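Ribokinase (Arabidopsis thaliana, PDB 6ILS) phosphorylates D-ribose at O-5 with ATP and a divalent cation, most likely magnesium, giving D-ribose 5-phosphate for nucleotide synthesis or the pentose phosphate pathway. Local coordinates at residues L141-P146 with V164-G169. Residues are numbered along the deposited sequence; the frame is centred on the assembly and turned at random.
Sequences LQREIP and VILDVG. With RIB (alpha-D-ribofuranose), chain F.
Gln142 CG sits beside its backbone N (chi1 -35°) and Asp167 CG lies anti to its own N (chi1 169°), which sets the two CG atoms near each other. Gln142 CG then lies 3.8 Å from Asp167 OD2. The amide and carboxylate planes are turned 62° apart. Both residues belong to neighbouring parallel strands, 138-143 and 164-170, of a beta-alpha-beta unit in the central sheet of this PfkB-family kinase; helix 147-158 makes the crossover. Leu141 N donates to Ile165 O, and Leu141 O accepts from Asp167 N at 2.8 Å. Arg143 N donates to Gly169 O at 2.9 Å. Gln142 CA adds a CA-H...O contact to Asp167 O at 3.2 Å. On the face toward the crossover helix, Leu141 CD1 meets Val164 CG1 and Leu141 CB meets Leu166 CD1. Asp167 OD1 accepts from Gly169 N in an Asx turn, the donor standing above the carboxylate plane. The same oxygen forms a salt bridge with Lys225, a predicted ATP-binding residue. An alanine at Asp167 would probably leave Lys225 without this charged mate and Gly169 N without its acceptor. Arg143 NH1 shares a water with Val168 O, while NH2 pairs with Asp147. Past the strand end, Glu144 OE1 is held by Ser10 OG and Lys41 N, and ribose O1 donates to Glu144 OE2 at 2.6 Å.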
ATOM      1  N   LEU B 141      24.005  -0.112  -9.570  1.00 14.97           N
ATOM      2  CA  LEU B 141      22.906  -0.975  -9.994  1.00 15.18           C
ATOM      3  C   LEU B 141      22.559  -1.962  -8.884  1.00 17.36           C
ATOM      4  O   LEU B 141      23.400  -2.245  -8.016  1.00 15.51           O
ATOM      5  CB  LEU B 141      23.310  -1.740 -11.271  1.00 15.55           C
ATOM      6  CG  LEU B 141      23.938  -0.886 -12.370  1.00 14.38           C
ATOM      7  CD1 LEU B 141      24.520  -1.785 -13.480  1.00 18.87           C
ATOM      8  CD2 LEU B 141      22.903   0.127 -12.968  1.00 14.55           C
ATOM      9  N   GLN B 142      21.335  -2.491  -8.905  1.00 13.39           N
ATOM     10  CA  GLN B 142      20.954  -3.606  -8.049  1.00 17.14           C
ATOM     11  C   GLN B 142      20.179  -4.622  -8.899  1.00 17.60           C
ATOM     12  O   GLN B 142      20.166  -4.514 -10.120  1.00 19.21           O
ATOM     13  CB  GLN B 142      20.103  -3.154  -6.854  1.00 16.14           C
ATOM     14  CG  GLN B 142      20.486  -1.783  -6.297  1.00 14.81           C
ATOM     15  CD  GLN B 142      20.022  -0.635  -7.200  1.00 17.20           C
ATOM     16  OE1 GLN B 142      18.912  -0.659  -7.767  1.00 15.66           O
ATOM     17  NE2 GLN B 142      20.868   0.359  -7.341  1.00 16.29           N
ATOM     18  N   ARG B 143      19.521  -5.582  -8.260  1.00 17.09           N
ATOM     19  CA  ARG B 143      18.799  -6.584  -9.038  1.00 21.88           C
ATOM     20  C   ARG B 143      17.301  -6.565  -8.799  1.00 18.22           C
ATOM     21  O   ARG B 143      16.687  -7.589  -8.500  1.00 21.89           O
ATOM     22  CB  ARG B 143      19.390  -7.948  -8.758  1.00 23.17           C
ATOM     23  CG  ARG B 143      20.860  -7.944  -9.119  1.00 24.30           C
ATOM     24  CD  ARG B 143      21.340  -9.270  -9.650  1.00 34.02           C
ATOM     25  NE  ARG B 143      20.608  -9.730 -10.833  1.00 34.64           N
ATOM     26  CZ  ARG B 143      20.070 -10.942 -10.920  1.00 34.82           C
ATOM     27  NH1 ARG B 143      20.168 -11.770  -9.887  1.00 32.71           N
ATOM     28  NH2 ARG B 143      19.426 -11.325 -12.016  1.00 38.89           N
ATOM     29  N   GLU B 144      16.724  -5.382  -8.979  1.00 16.56           N
ATOM     30  CA  GLU B 144      15.281  -5.163  -8.812  1.00 15.69           C
ATOM     31  C   GLU B 144      14.686  -4.485 -10.046  1.00 20.02           C
ATOM     32  O   GLU B 144      13.565  -3.969 -10.005  1.00 18.28           O
ATOM     33  CB  GLU B 144      15.017  -4.322  -7.541  1.00 19.44           C
ATOM     34  CG  GLU B 144      15.365  -5.043  -6.250  1.00 19.02           C
ATOM     35  CD  GLU B 144      14.836  -4.339  -4.987  1.00 23.00           C
ATOM     36  OE1 GLU B 144      14.692  -3.090  -4.981  1.00 21.14           O
ATOM     37  OE2 GLU B 144      14.546  -5.056  -4.006  1.00 23.32           O
ATOM     38  N   ILE B 145      15.457  -4.467 -11.132  1.00 17.83           N
ATOM     39  CA  ILE B 145      14.971  -4.086 -12.466  1.00 20.00           C
ATOM     40  C   ILE B 145      15.501  -5.158 -13.450  1.00 22.08           C
ATOM     41  O   ILE B 145      16.339  -5.991 -13.068  1.00 22.11           O
ATOM     42  CB  ILE B 145      15.423  -2.660 -12.898  1.00 17.35           C
ATOM     43  CG1 ILE B 145      16.923  -2.640 -13.192  1.00 16.33           C
ATOM     44  CG2 ILE B 145      15.052  -1.604 -11.839  1.00 17.10           C
ATOM     45  CD1 ILE B 145      17.444  -1.357 -13.744  1.00 17.32           C
ATOM     46  N   PRO B 146      15.003  -5.172 -14.700  1.00 22.36           N
ATOM     47  CA  PRO B 146      15.379  -6.310 -15.565  1.00 24.09           C
ATOM     48  C   PRO B 146      16.875  -6.453 -15.868  1.00 23.39           C
ATOM     49  O   PRO B 146      17.555  -5.464 -16.068  1.00 20.17           O
ATOM     50  CB  PRO B 146      14.614  -6.022 -16.866  1.00 24.64           C
ATOM     51  CG  PRO B 146      13.410  -5.263 -16.418  1.00 23.45           C
ATOM     52  CD  PRO B 146      13.897  -4.388 -15.281  1.00 22.67           C
ATOM     53  N   VAL B 164      31.478   0.837 -12.206  1.00 20.58           N
ATOM     54  CA  VAL B 164      30.117   0.343 -12.063  1.00 21.46           C
ATOM     55  C   VAL B 164      30.041  -0.654 -10.935  1.00 23.27           C
ATOM     56  O   VAL B 164      30.784  -1.646 -10.920  1.00 21.87           O
ATOM     57  CB  VAL B 164      29.617  -0.334 -13.357  1.00 26.20           C
ATOM     58  CG1 VAL B 164      28.191  -0.841 -13.179  1.00 23.48           C
ATOM     59  CG2 VAL B 164      29.705   0.632 -14.515  1.00 28.04           C
ATOM     60  N   ILE B 165      29.142  -0.395  -9.990  1.00 17.32           N
ATOM     61  CA  ILE B 165      28.918  -1.285  -8.861  1.00 17.74           C
ATOM     62  C   ILE B 165      27.571  -1.969  -8.985  1.00 18.44           C
ATOM     63  O   ILE B 165      26.542  -1.310  -9.174  1.00 20.10           O
ATOM     64  CB  ILE B 165      28.977  -0.501  -7.498  1.00 16.91           C
ATOM     65  CG1 ILE B 165      30.320   0.219  -7.368  1.00 21.74           C
ATOM     66  CG2 ILE B 165      28.705  -1.452  -6.338  1.00 20.85           C
ATOM     67  CD1 ILE B 165      30.471   1.042  -6.085  1.00 24.11           C
ATOM     68  N   LEU B 166      27.575  -3.290  -8.880  1.00 17.04           N
ATOM     69  CA  LEU B 166      26.357  -4.058  -8.883  1.00 16.80           C
ATOM     70  C   LEU B 166      26.113  -4.656  -7.509  1.00 18.59           C
ATOM     71  O   LEU B 166      26.854  -5.528  -7.037  1.00 17.96           O
ATOM     72  CB  LEU B 166      26.402  -5.164  -9.956  1.00 18.27           C
ATOM     73  CG  LEU B 166      25.241  -6.151  -9.920  1.00 18.47           C
ATOM     74  CD1 LEU B 166      23.901  -5.488 -10.306  1.00 16.58           C
ATOM     75  CD2 LEU B 166      25.528  -7.353 -10.854  1.00 24.13           C
ATOM     76  N   ASP B 167      25.070  -4.153  -6.861  1.00 19.06           N
ATOM     77  CA  ASP B 167      24.592  -4.693  -5.603  1.00 19.73           C
ATOM     78  C   ASP B 167      23.787  -5.914  -5.978  1.00 22.19           C
ATOM     79  O   ASP B 167      22.988  -5.864  -6.921  1.00 20.39           O
ATOM     80  CB  ASP B 167      23.772  -3.627  -4.851  1.00 21.05           C
ATOM     81  CG  ASP B 167      23.007  -4.179  -3.661  1.00 25.54           C
ATOM     82  OD1 ASP B 167      23.347  -5.259  -3.149  1.00 26.56           O
ATOM     83  OD2 ASP B 167      22.032  -3.512  -3.234  1.00 30.77           O
ATOM     84  N   VAL B 168      24.010  -7.018  -5.278  1.00 20.53           N
ATOM     85  CA  VAL B 168      23.401  -8.283  -5.672  1.00 22.38           C
ATOM     86  C   VAL B 168      22.016  -8.377  -5.064  1.00 24.94           C
ATOM     87  O   VAL B 168      21.219  -9.242  -5.422  1.00 25.82           O
ATOM     88  CB  VAL B 168      24.300  -9.485  -5.267  1.00 24.25           C
ATOM     89  CG1 VAL B 168      23.683 -10.804  -5.695  1.00 25.93           C
ATOM     90  CG2 VAL B 168      25.633  -9.342  -5.930  1.00 22.50           C
ATOM     91  N   GLY B 169      21.702  -7.442  -4.169  1.00 24.36           N
ATOM     92  CA  GLY B 169      20.392  -7.414  -3.549  1.00 22.53           C
ATOM     93  C   GLY B 169      19.273  -7.305  -4.572  1.00 22.65           C
ATOM     94  O   GLY B 169      19.396  -6.591  -5.574  1.00 20.74           O
TER
HETATM   95  O5  RIB F 402      17.125  -2.832   0.815  1.00 23.86           O
HETATM   96  C5  RIB F 402      15.869  -2.333   1.191  1.00 29.46           C
HETATM   97  C4  RIB F 402      14.958  -2.471   0.151  1.00 31.25           C
HETATM   98  O4  RIB F 402      14.874  -3.883  -0.371  1.00 37.35           O
HETATM   99  C3  RIB F 402      13.525  -2.234   0.797  1.00 35.27           C
HETATM  100  O3  RIB F 402      13.255  -0.750   0.788  1.00 32.26           O
HETATM  101  C2  RIB F 402      12.726  -2.973   0.172  1.00 35.67           C
HETATM  102  O2  RIB F 402      11.768  -2.221  -0.673  1.00 29.15           O
HETATM  103  C1  RIB F 402      13.631  -4.026  -0.753  1.00 36.28           C
HETATM  104  O1  RIB F 402      13.499  -3.719  -2.092  1.00 29.79           O
HETATM  105  O   HOH W   1      20.609 -11.256  -7.012  1.00 28.07           O